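Local coordinates for cytomegalovirus protein US2 (Human herpesvirus 5, PDB 1IM3) that redirects newly made MHC class I heavy chains through the SEC61 translocon to the cytosol for proteasomal destruction, hiding infected cells from cytotoxic T lymphocytes, at residues P1-E6 with G21-N26; S28-D33 with D50-V55; D33-Y38 with A77-L82; E43-H48 with L67-I72. All coordinates share one frame; numbering follows the deposited sequence.

Contact 1: P1-E6 with G21-N26; sequences PWFQIE and GSIVGN
Backbone hydrogen bonds set the frame of this antiparallel hairpin ladder, in which strand 3-12 runs along strand 16-25 at the edge of one sheet of the immunoglobulin-like lumenal domain. Q4 and V24 form the hydrogen-bonded pair: Q4 N reaches V24 O at 2.9 Å, nearly along the C=O axis, and V24 N returns to Q4 O. E6 N continues the ladder to S22 O. Beyond its other end the N26 side chain takes over, OD1 accepting from W2 N at 3.2 Å in an almost straight bond (173° at the hydrogen), while N26 N gives W2 O only a weak bond.

The aromatic contact lies over G25. With CG in the crowded position between backbone N and carbonyl carbon (chi1 72°), the W2 indole folds back across the neighbouring strand, and G25 CA sits 3.5 Å from the centroid of its six-membered ring in a CH-pi contact over the face.

Among the side chains, V24 CG2 packs 3.5 Å from Q4 CG, the two lying side by side, and S22 OG donates to E6 OE1 at 2.8 Å from above the carboxylate plane. On the other face F3, I5 and I23 turn toward L82, L80, I87 and L89 of the opposite sheet.

With no side chain on G25, the strands close to 3.9 Å between F3 CA and G25 CA, and the indole can lie directly on the backbone.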
# COMPACT_ATOMS: atom_id res chain seq x y z
N PRO D 1 -6.25 25.94 15.04
CA PRO D 1 -5.96 25.82 13.60
C PRO D 1 -6.80 26.76 12.74
O PRO D 1 -8.01 26.55 12.59
CB PRO D 1 -6.23 24.37 13.23
CG PRO D 1 -6.02 23.67 14.54
CD PRO D 1 -6.60 24.63 15.61
N TRP D 2 -6.17 27.78 12.19
CA TRP D 2 -6.88 28.73 11.33
C TRP D 2 -6.02 29.07 10.12
O TRP D 2 -4.80 28.85 10.13
CB TRP D 2 -7.19 30.03 12.08
CG TRP D 2 -5.98 30.91 12.32
CD1 TRP D 2 -5.11 30.84 13.37
CD2 TRP D 2 -5.51 31.98 11.48
NE1 TRP D 2 -4.13 31.80 13.25
CE2 TRP D 2 -4.35 32.52 12.10
CE3 TRP D 2 -5.95 32.54 10.28
CZ2 TRP D 2 -3.63 33.58 11.55
CZ3 TRP D 2 -5.23 33.60 9.73
CH2 TRP D 2 -4.08 34.11 10.36
N PHE D 3 -6.66 29.61 9.09
CA PHE D 3 -5.94 29.99 7.89
C PHE D 3 -6.89 30.66 6.94
O PHE D 3 -8.08 30.37 6.94
CB PHE D 3 -5.30 28.76 7.22
CG PHE D 3 -6.30 27.80 6.64
CD1 PHE D 3 -6.97 28.10 5.46
CD2 PHE D 3 -6.61 26.62 7.31
CE1 PHE D 3 -7.94 27.23 4.94
CE2 PHE D 3 -7.58 25.75 6.81
CZ PHE D 3 -8.24 26.05 5.62
N GLN D 4 -6.39 31.59 6.14
CA GLN D 4 -7.23 32.23 5.16
C GLN D 4 -6.45 32.43 3.87
O GLN D 4 -5.27 32.78 3.89
CB GLN D 4 -7.79 33.56 5.67
CG GLN D 4 -6.75 34.57 6.08
CD GLN D 4 -7.32 35.99 6.24
OE1 GLN D 4 -6.56 36.96 6.40
NE2 GLN D 4 -8.66 36.11 6.21
N ILE D 5 -7.12 32.17 2.76
CA ILE D 5 -6.54 32.31 1.43
C ILE D 5 -6.51 33.76 1.02
O ILE D 5 -7.56 34.40 0.93
CB ILE D 5 -7.38 31.53 0.42
CG1 ILE D 5 -7.41 30.06 0.84
CG2 ILE D 5 -6.82 31.71 -0.97
CD1 ILE D 5 -8.27 29.21 -0.06
N GLU D 6 -5.32 34.30 0.77
CA GLU D 6 -5.21 35.69 0.37
C GLU D 6 -5.29 35.82 -1.14
O GLU D 6 -6.05 36.62 -1.66
CB GLU D 6 -3.88 36.30 0.84
CG GLU D 6 -3.71 36.36 2.34
CD GLU D 6 -2.51 37.21 2.74
OE1 GLU D 6 -1.46 37.10 2.08
OE2 GLU D 6 -2.62 37.97 3.71
N GLY D 21 0.34 32.56 -5.19
CA GLY D 21 -0.73 32.53 -4.24
C GLY D 21 -0.17 32.75 -2.86
O GLY D 21 1.05 32.77 -2.65
N SER D 22 -1.06 32.92 -1.90
CA SER D 22 -0.64 33.14 -0.54
C SER D 22 -1.73 32.72 0.42
O SER D 22 -2.92 32.85 0.11
CB SER D 22 -0.30 34.62 -0.33
OG SER D 22 -0.06 34.89 1.04
N ILE D 23 -1.31 32.20 1.57
CA ILE D 23 -2.23 31.78 2.61
C ILE D 23 -1.58 32.16 3.94
O ILE D 23 -0.40 31.88 4.16
CB ILE D 23 -2.42 30.25 2.58
CG1 ILE D 23 -3.15 29.86 1.28
CG2 ILE D 23 -3.19 29.78 3.80
CD1 ILE D 23 -3.40 28.39 1.14
N VAL D 24 -2.30 32.86 4.82
CA VAL D 24 -1.71 33.17 6.12
C VAL D 24 -2.47 32.28 7.09
O VAL D 24 -3.61 31.91 6.82
CB VAL D 24 -1.87 34.68 6.57
CG1 VAL D 24 -1.00 35.57 5.72
CG2 VAL D 24 -3.31 35.11 6.50
N GLY D 25 -1.82 31.93 8.19
CA GLY D 25 -2.43 31.08 9.20
C GLY D 25 -1.35 30.61 10.16
O GLY D 25 -0.17 30.93 9.97
N ASN D 26 -1.73 29.84 11.17
CA ASN D 26 -0.73 29.37 12.12
C ASN D 26 -0.30 27.91 11.91
O ASN D 26 0.08 27.24 12.87
CB ASN D 26 -1.23 29.58 13.56
CG ASN D 26 -2.54 28.84 13.85
OD1 ASN D 26 -3.14 28.23 12.96
ND2 ASN D 26 -2.98 28.89 15.11

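Contact 2: S28-D33 with D50-V55; sequences SRFVFD and DDVEFV
Apolar packing across the interior of a beta sandwich makes this contact, which joins strand 30-37 of one sheet to strand 52-55, an outermost strand of the other, in the immunoglobulin-like domain. The strand segments run antiparallel with axes 9.7 Å apart, a sheet-to-sheet spacing, and no hydrogen bond links them. F30, F32, V52 and F54 all direct their side chains into the gap.

F30 and F54 reach toward each other tip to tip. F30 CG occupies the crowded position between backbone N and carbonyl carbon (chi1 79°), whereas F54 CG stands anti to its backbone N. Their rings meet obliquely, with centroids 4.6 Å apart and planes at 38°, and F30 CE1 also comes close to F54 CB. L60, from strand 59-68, touches F30, V52 and F54 and fills in beside them.

V52 divides its two methyls between two aromatic neighbours: CG1 meets F30 CE2 at 4.0 Å, and CG2 lies over a face of F32, 4.2 Å from the ring centroid. W62 meets the F32 ring as well. Another protein chain packs against R29 and V31, which face away from the gap; a basic side chain of that chain forms a cation-pi contact with F30, and F30 O accepts a hydrogen bond from a basic side chain there.

Near the end of strand 52-55 the F54 ring turns its edge to the backbone of S28, with F54 CE2 3.5 Å from S28 O, while F30 CD1 stands 3.3 Å above its plane.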
# COMPACT_ATOMS: atom_id res chain seq x y z
N SER D 28 1.83 24.73 11.36
CA SER D 28 3.21 24.43 11.75
C SER D 28 3.88 23.57 10.65
O SER D 28 5.10 23.49 10.56
CB SER D 28 3.24 23.69 13.10
OG SER D 28 2.38 22.56 13.08
N ARG D 29 3.08 22.94 9.81
CA ARG D 29 3.63 22.12 8.74
C ARG D 29 2.68 22.21 7.56
O ARG D 29 1.54 22.65 7.72
CB ARG D 29 3.77 20.66 9.20
CG ARG D 29 2.45 20.06 9.67
CD ARG D 29 2.63 18.72 10.40
NE ARG D 29 1.40 18.39 11.11
CZ ARG D 29 0.38 17.72 10.60
NH1 ARG D 29 0.43 17.28 9.34
NH2 ARG D 29 -0.69 17.52 11.35
N PHE D 30 3.16 21.80 6.38
CA PHE D 30 2.33 21.86 5.17
C PHE D 30 2.76 20.86 4.09
O PHE D 30 3.84 20.29 4.14
CB PHE D 30 2.42 23.24 4.54
CG PHE D 30 3.68 23.44 3.73
CD1 PHE D 30 4.91 23.65 4.38
CD2 PHE D 30 3.68 23.29 2.34
CE1 PHE D 30 6.11 23.69 3.66
CE2 PHE D 30 4.88 23.33 1.59
CZ PHE D 30 6.11 23.53 2.25
N VAL D 31 1.88 20.68 3.11
CA VAL D 31 2.13 19.85 1.95
C VAL D 31 1.57 20.67 0.79
O VAL D 31 0.43 21.11 0.82
CB VAL D 31 1.39 18.50 1.97
CG1 VAL D 31 1.76 17.71 0.73
CG2 VAL D 31 1.77 17.71 3.23
N PHE D 32 2.40 20.90 -0.23
CA PHE D 32 1.98 21.67 -1.42
C PHE D 32 1.81 20.60 -2.49
O PHE D 32 2.80 20.02 -2.94
CB PHE D 32 3.08 22.66 -1.83
CG PHE D 32 2.68 23.59 -2.94
CD1 PHE D 32 1.77 24.62 -2.72
CD2 PHE D 32 3.24 23.45 -4.21
CE1 PHE D 32 1.44 25.51 -3.74
CE2 PHE D 32 2.90 24.34 -5.24
CZ PHE D 32 2.00 25.37 -4.99
N ASP D 33 0.58 20.35 -2.91
CA ASP D 33 0.32 19.27 -3.87
C ASP D 33 -0.41 19.76 -5.13
O ASP D 33 -1.61 19.56 -5.28
CB ASP D 33 -0.49 18.20 -3.12
CG ASP D 33 -0.70 16.93 -3.92
OD1 ASP D 33 -0.17 16.80 -5.04
OD2 ASP D 33 -1.42 16.03 -3.42
N ASP D 50 12.26 26.59 -4.63
CA ASP D 50 12.37 28.05 -4.62
C ASP D 50 11.03 28.73 -4.91
O ASP D 50 10.84 29.91 -4.62
CB ASP D 50 13.40 28.55 -5.65
CG ASP D 50 14.84 28.23 -5.28
OD1 ASP D 50 15.10 27.74 -4.15
OD2 ASP D 50 15.69 28.49 -6.15
N ASP D 51 10.10 27.99 -5.51
CA ASP D 51 8.81 28.57 -5.83
C ASP D 51 7.77 28.41 -4.73
O ASP D 51 6.59 28.72 -4.93
CB ASP D 51 8.26 27.98 -7.12
CG ASP D 51 9.08 28.37 -8.35
OD1 ASP D 51 8.71 27.94 -9.46
OD2 ASP D 51 10.08 29.10 -8.23
N VAL D 52 8.21 27.91 -3.58
CA VAL D 52 7.35 27.74 -2.42
C VAL D 52 8.05 28.30 -1.17
O VAL D 52 9.21 27.97 -0.92
CB VAL D 52 7.03 26.26 -2.19
CG1 VAL D 52 6.14 26.10 -0.96
CG2 VAL D 52 6.32 25.69 -3.43
N GLU D 53 7.36 29.14 -0.41
CA GLU D 53 7.93 29.69 0.81
C GLU D 53 7.00 29.48 1.97
O GLU D 53 5.86 29.94 1.94
CB GLU D 53 8.22 31.18 0.64
CG GLU D 53 9.24 31.45 -0.44
CD GLU D 53 9.62 32.91 -0.54
OE1 GLU D 53 8.71 33.76 -0.74
OE2 GLU D 53 10.83 33.21 -0.42
N PHE D 54 7.48 28.78 2.98
CA PHE D 54 6.70 28.49 4.17
C PHE D 54 7.36 29.14 5.37
O PHE D 54 8.57 29.03 5.53
CB PHE D 54 6.65 26.97 4.39
CG PHE D 54 5.87 26.56 5.62
CD1 PHE D 54 4.51 26.83 5.71
CD2 PHE D 54 6.49 25.87 6.65
CE1 PHE D 54 3.77 26.41 6.81
CE2 PHE D 54 5.77 25.45 7.76
CZ PHE D 54 4.41 25.72 7.84
N VAL D 55 6.56 29.84 6.17
CA VAL D 55 7.03 30.46 7.41
C VAL D 55 6.17 29.81 8.48
O VAL D 55 4.99 30.17 8.64
CB VAL D 55 6.80 31.98 7.43
CG1 VAL D 55 7.34 32.59 8.73
CG2 VAL D 55 7.50 32.61 6.24

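Contact 3: D33-Y38 with A77-L82; sequences DPKADY and ALRLVL
D33 is the hub of a buried salt-bridge network with K35 and R79. R79, extended from CG to NE, presents NH1 to D33 OD2 at 3.1 Å; the carboxylate uses its anti lone pair, and the oxygen lies near the guanidinium plane although the carboxylate and guanidinium planes are 82° apart. From the same strand K35 bends at chi2 and chi4 to bring NZ to 2.9 Å from D33 OD1, a salt bridge with weak hydrogen-bond geometry. Two positive charges thus flank one carboxylate, which would be expected to keep it ionised. The strongest partner of D33 is a basic side chain of another protein chain; that chain's backbone accepts from R79 NH1, and N44 is the stronger partner of K35.

Beneath these groups runs an antiparallel ladder. D33 and R79 exchange backbone bonds, D33 N reaching R79 O at 2.9 Å, and the next hydrogen-bonded pair places K35 N 2.7 Å from A77 O. Between them, on the other face of the sheet, L78 CD1 packs 3.7 Å from P34 CB.

Strand 75-82 lies between strands 30-37 and 85-91 in its sheet, while L80 and L82 reach I23 of strand 16-25 in the facing sheet.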
# COMPACT_ATOMS: atom_id res chain seq x y z
N ASP D 33 0.58 20.35 -2.91
CA ASP D 33 0.32 19.27 -3.87
C ASP D 33 -0.41 19.76 -5.13
O ASP D 33 -1.61 19.56 -5.28
CB ASP D 33 -0.49 18.20 -3.12
CG ASP D 33 -0.70 16.93 -3.92
OD1 ASP D 33 -0.17 16.80 -5.04
OD2 ASP D 33 -1.42 16.03 -3.42
N PRO D 34 0.31 20.40 -6.05
CA PRO D 34 -0.29 20.93 -7.29
C PRO D 34 -0.58 19.90 -8.38
O PRO D 34 0.22 19.01 -8.64
CB PRO D 34 0.72 21.98 -7.73
CG PRO D 34 2.02 21.36 -7.36
CD PRO D 34 1.73 20.78 -5.96
N LYS D 35 -1.75 20.02 -8.99
CA LYS D 35 -2.14 19.10 -10.06
C LYS D 35 -2.57 19.86 -11.31
O LYS D 35 -3.12 20.95 -11.22
CB LYS D 35 -3.32 18.21 -9.66
CG LYS D 35 -3.07 17.06 -8.69
CD LYS D 35 -3.28 17.48 -7.23
CE LYS D 35 -3.52 16.29 -6.28
NZ LYS D 35 -2.39 15.32 -6.12
N ALA D 36 -2.28 19.28 -12.47
CA ALA D 36 -2.70 19.88 -13.73
C ALA D 36 -4.04 19.23 -14.02
O ALA D 36 -4.21 18.02 -13.84
CB ALA D 36 -1.72 19.55 -14.84
N ASP D 37 -5.02 20.02 -14.42
CA ASP D 37 -6.31 19.43 -14.75
C ASP D 37 -6.52 19.58 -16.25
O ASP D 37 -6.54 20.70 -16.76
CB ASP D 37 -7.45 20.13 -14.03
CG ASP D 37 -8.76 19.38 -14.16
OD1 ASP D 37 -8.93 18.65 -15.16
OD2 ASP D 37 -9.62 19.52 -13.27
N TYR D 38 -6.66 18.45 -16.94
CA TYR D 38 -6.85 18.46 -18.39
C TYR D 38 -8.33 18.31 -18.72
O TYR D 38 -8.70 17.89 -19.81
CB TYR D 38 -6.06 17.32 -19.04
CG TYR D 38 -4.59 17.35 -18.72
CD1 TYR D 38 -3.88 18.55 -18.75
CD2 TYR D 38 -3.90 16.18 -18.43
CE1 TYR D 38 -2.52 18.58 -18.50
CE2 TYR D 38 -2.54 16.20 -18.18
CZ TYR D 38 -1.85 17.40 -18.21
OH TYR D 38 -0.50 17.42 -17.98
N ALA D 77 -5.36 22.49 -10.25
CA ALA D 77 -6.06 21.95 -9.09
C ALA D 77 -4.99 21.89 -8.00
O ALA D 77 -4.04 21.12 -8.09
CB ALA D 77 -6.59 20.56 -9.36
N LEU D 78 -5.15 22.71 -6.98
CA LEU D 78 -4.17 22.79 -5.92
C LEU D 78 -4.64 22.18 -4.62
O LEU D 78 -5.49 22.75 -3.93
CB LEU D 78 -3.79 24.25 -5.71
CG LEU D 78 -2.62 24.56 -4.79
CD1 LEU D 78 -1.39 23.77 -5.21
CD2 LEU D 78 -2.33 26.08 -4.84
N ARG D 79 -4.10 21.01 -4.28
CA ARG D 79 -4.45 20.36 -3.03
C ARG D 79 -3.44 20.81 -2.00
O ARG D 79 -2.24 20.76 -2.23
CB ARG D 79 -4.42 18.83 -3.18
CG ARG D 79 -4.62 18.06 -1.86
CD ARG D 79 -4.66 16.53 -2.06
NE ARG D 79 -4.74 15.83 -0.78
CZ ARG D 79 -3.68 15.42 -0.08
NH1 ARG D 79 -2.43 15.63 -0.52
NH2 ARG D 79 -3.87 14.82 1.08
N LEU D 80 -3.92 21.27 -0.86
CA LEU D 80 -3.01 21.73 0.18
C LEU D 80 -3.40 21.07 1.48
O LEU D 80 -4.57 20.83 1.72
CB LEU D 80 -3.12 23.24 0.36
CG LEU D 80 -2.76 24.16 -0.80
CD1 LEU D 80 -3.05 25.59 -0.41
CD2 LEU D 80 -1.28 24.00 -1.16
N VAL D 81 -2.42 20.72 2.30
CA VAL D 81 -2.78 20.20 3.60
C VAL D 81 -1.98 21.04 4.58
O VAL D 81 -0.75 21.09 4.54
CB VAL D 81 -2.58 18.65 3.74
CG1 VAL D 81 -1.91 18.08 2.53
CG2 VAL D 81 -1.88 18.32 5.03
N LEU D 82 -2.72 21.78 5.38
CA LEU D 82 -2.17 22.71 6.35
C LEU D 82 -2.46 22.19 7.73
O LEU D 82 -3.62 22.03 8.12
CB LEU D 82 -2.83 24.07 6.16
CG LEU D 82 -2.94 24.51 4.69
CD1 LEU D 82 -3.79 25.77 4.58
CD2 LEU D 82 -1.56 24.74 4.12

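Contact 4: E43-H48 with L67-I72; sequences ENLYVH and LDVMPI
L67, near the end of strand 59-68, leads into a hydrophobic cluster. Its CB points toward segment 43-48, and CG, anti to the backbone N (chi1 -177°), carries the branch point onward so that the two methyls part company. CD1 comes 3.6 Å from the backbone carbonyl oxygen Y46 O. CD2 settles against L45, 4.0 Å from L45 CB and nearly as close to both methyls of that residue, and also meets V47 CG1 at 4.2 Å. The two leucines cross obliquely rather than lying alongside each other.

Here the outermost strand 42-44 of one sheet of the immunoglobulin-like sandwich, and the segment leaving it, face the end of strand 59-68 of the other. The paths head in nearly opposite directions, 160° apart, without a hydrogen bond between them. L17, from strand 16-25, touches L45, L67 and V69, while P34 and A36 support L45 from its own sheet.

L45 continues toward V69, its CD2 lying 4.3 Å from V69 CG1. Farther out, the extended E43 chain and M70 cross at about a right angle, E43 OE1 coming 3.9 Å from M70 SD; the firm polar partner of E43 OE1 is the hydroxyl of Y38, whose side chain also touches M70.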
# COMPACT_ATOMS: atom_id res chain seq x y z
N GLU D 43 -2.73 15.08 -13.76
CA GLU D 43 -1.53 14.49 -13.22
C GLU D 43 -0.87 15.48 -12.29
O GLU D 43 -1.12 16.68 -12.34
CB GLU D 43 -0.55 14.09 -14.33
CG GLU D 43 -0.23 15.20 -15.30
CD GLU D 43 0.88 14.82 -16.24
OE1 GLU D 43 0.86 15.28 -17.40
OE2 GLU D 43 1.78 14.06 -15.82
N ASN D 44 -0.02 14.95 -11.43
CA ASN D 44 0.68 15.76 -10.48
C ASN D 44 1.72 16.64 -11.14
O ASN D 44 2.33 16.25 -12.14
CB ASN D 44 1.32 14.85 -9.43
CG ASN D 44 0.30 14.29 -8.46
OD1 ASN D 44 -0.78 14.85 -8.30
ND2 ASN D 44 0.64 13.19 -7.81
N LEU D 45 1.89 17.84 -10.60
CA LEU D 45 2.88 18.77 -11.08
C LEU D 45 3.95 18.82 -10.02
O LEU D 45 3.69 18.63 -8.83
CB LEU D 45 2.31 20.15 -11.25
CG LEU D 45 1.30 20.28 -12.39
CD1 LEU D 45 0.64 21.67 -12.34
CD2 LEU D 45 2.02 20.07 -13.74
N TYR D 46 5.17 19.08 -10.47
CA TYR D 46 6.31 19.20 -9.58
C TYR D 46 6.97 20.55 -9.70
O TYR D 46 7.41 20.92 -10.81
CB TYR D 46 7.32 18.14 -9.92
CG TYR D 46 6.64 16.85 -9.82
CD1 TYR D 46 6.47 16.22 -8.58
CD2 TYR D 46 6.09 16.24 -10.95
CE1 TYR D 46 5.80 15.02 -8.48
CE2 TYR D 46 5.40 15.04 -10.85
CZ TYR D 46 5.26 14.44 -9.62
OH TYR D 46 4.59 13.24 -9.59
N VAL D 47 7.02 21.26 -8.58
CA VAL D 47 7.62 22.58 -8.53
C VAL D 47 8.90 22.61 -7.71
O VAL D 47 9.03 21.91 -6.71
CB VAL D 47 6.63 23.60 -7.95
CG1 VAL D 47 5.30 23.40 -8.62
CG2 VAL D 47 6.55 23.48 -6.45
N HIS D 48 9.84 23.44 -8.16
CA HIS D 48 11.12 23.60 -7.50
C HIS D 48 10.86 24.25 -6.13
O HIS D 48 9.91 25.03 -6.00
CB HIS D 48 12.03 24.47 -8.37
CG HIS D 48 13.44 24.56 -7.88
ND1 HIS D 48 13.81 25.38 -6.84
CD2 HIS D 48 14.56 23.91 -8.26
CE1 HIS D 48 15.10 25.23 -6.60
NE2 HIS D 48 15.58 24.34 -7.45
N LEU D 67 6.65 26.65 -15.41
CA LEU D 67 6.39 25.24 -15.31
C LEU D 67 5.78 24.73 -16.61
O LEU D 67 4.69 25.15 -16.99
CB LEU D 67 5.45 24.98 -14.13
CG LEU D 67 5.19 23.50 -13.91
CD1 LEU D 67 6.52 22.76 -13.74
CD2 LEU D 67 4.32 23.33 -12.71
N ASP D 68 6.48 23.85 -17.29
CA ASP D 68 5.96 23.32 -18.54
C ASP D 68 4.69 22.54 -18.29
O ASP D 68 4.66 21.62 -17.50
CB ASP D 68 6.95 22.37 -19.24
CG ASP D 68 8.19 23.08 -19.75
OD1 ASP D 68 8.14 24.30 -20.03
OD2 ASP D 68 9.23 22.39 -19.90
N VAL D 69 3.61 22.94 -18.93
CA VAL D 69 2.39 22.18 -18.79
C VAL D 69 2.02 21.86 -20.20
O VAL D 69 2.26 22.62 -21.13
CB VAL D 69 1.22 22.94 -18.17
CG1 VAL D 69 1.50 23.20 -16.69
CG2 VAL D 69 0.96 24.21 -18.96
N MET D 70 1.45 20.70 -20.36
CA MET D 70 1.02 20.29 -21.67
C MET D 70 -0.05 21.24 -22.22
O MET D 70 -0.70 21.97 -21.47
CB MET D 70 0.47 18.88 -21.59
CG MET D 70 1.51 17.87 -21.20
SD MET D 70 0.75 16.26 -21.17
CE MET D 70 1.12 15.70 -22.81
N PRO D 71 -0.23 21.23 -23.55
CA PRO D 71 -1.21 22.08 -24.23
C PRO D 71 -2.62 21.80 -23.71
O PRO D 71 -3.47 22.70 -23.63
CB PRO D 71 -1.05 21.68 -25.69
CG PRO D 71 0.40 21.31 -25.78
CD PRO D 71 0.59 20.50 -24.52
N ILE D 72 -2.86 20.55 -23.37
CA ILE D 72 -4.16 20.12 -22.85
C ILE D 72 -4.50 20.77 -21.52
O ILE D 72 -5.60 20.60 -21.00
CB ILE D 72 -4.17 18.62 -22.60
CG1 ILE D 72 -3.33 17.90 -23.66
CG2 ILE D 72 -5.59 18.10 -22.62
CD1 ILE D 72 -3.05 16.46 -23.31

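Contacts 1 and 3 are hydrogen-bonded strand pairings, one in each sheet of the sandwich, whereas contacts 2 and 4 bridge the sheets mainly through side chains, without hydrogen bonds. Contact 3 is the buried one, its charged face shared with another protein chain; contact 1 is a partly buried edge hairpin, contact 2 a surface contact of mostly partly exposed residues, and contact 4 partly buried, on the opposite side of the chain's centre from contact 1. Contacts 2 and 3 share strand 30-37 and D33, and F32 packs on L78 and L80. I23 CD1 lies 3.2 Å from L80 CD1, joining contacts 1 and 3, and V47 of contact 4 reaches V52 and F32 of contact 2.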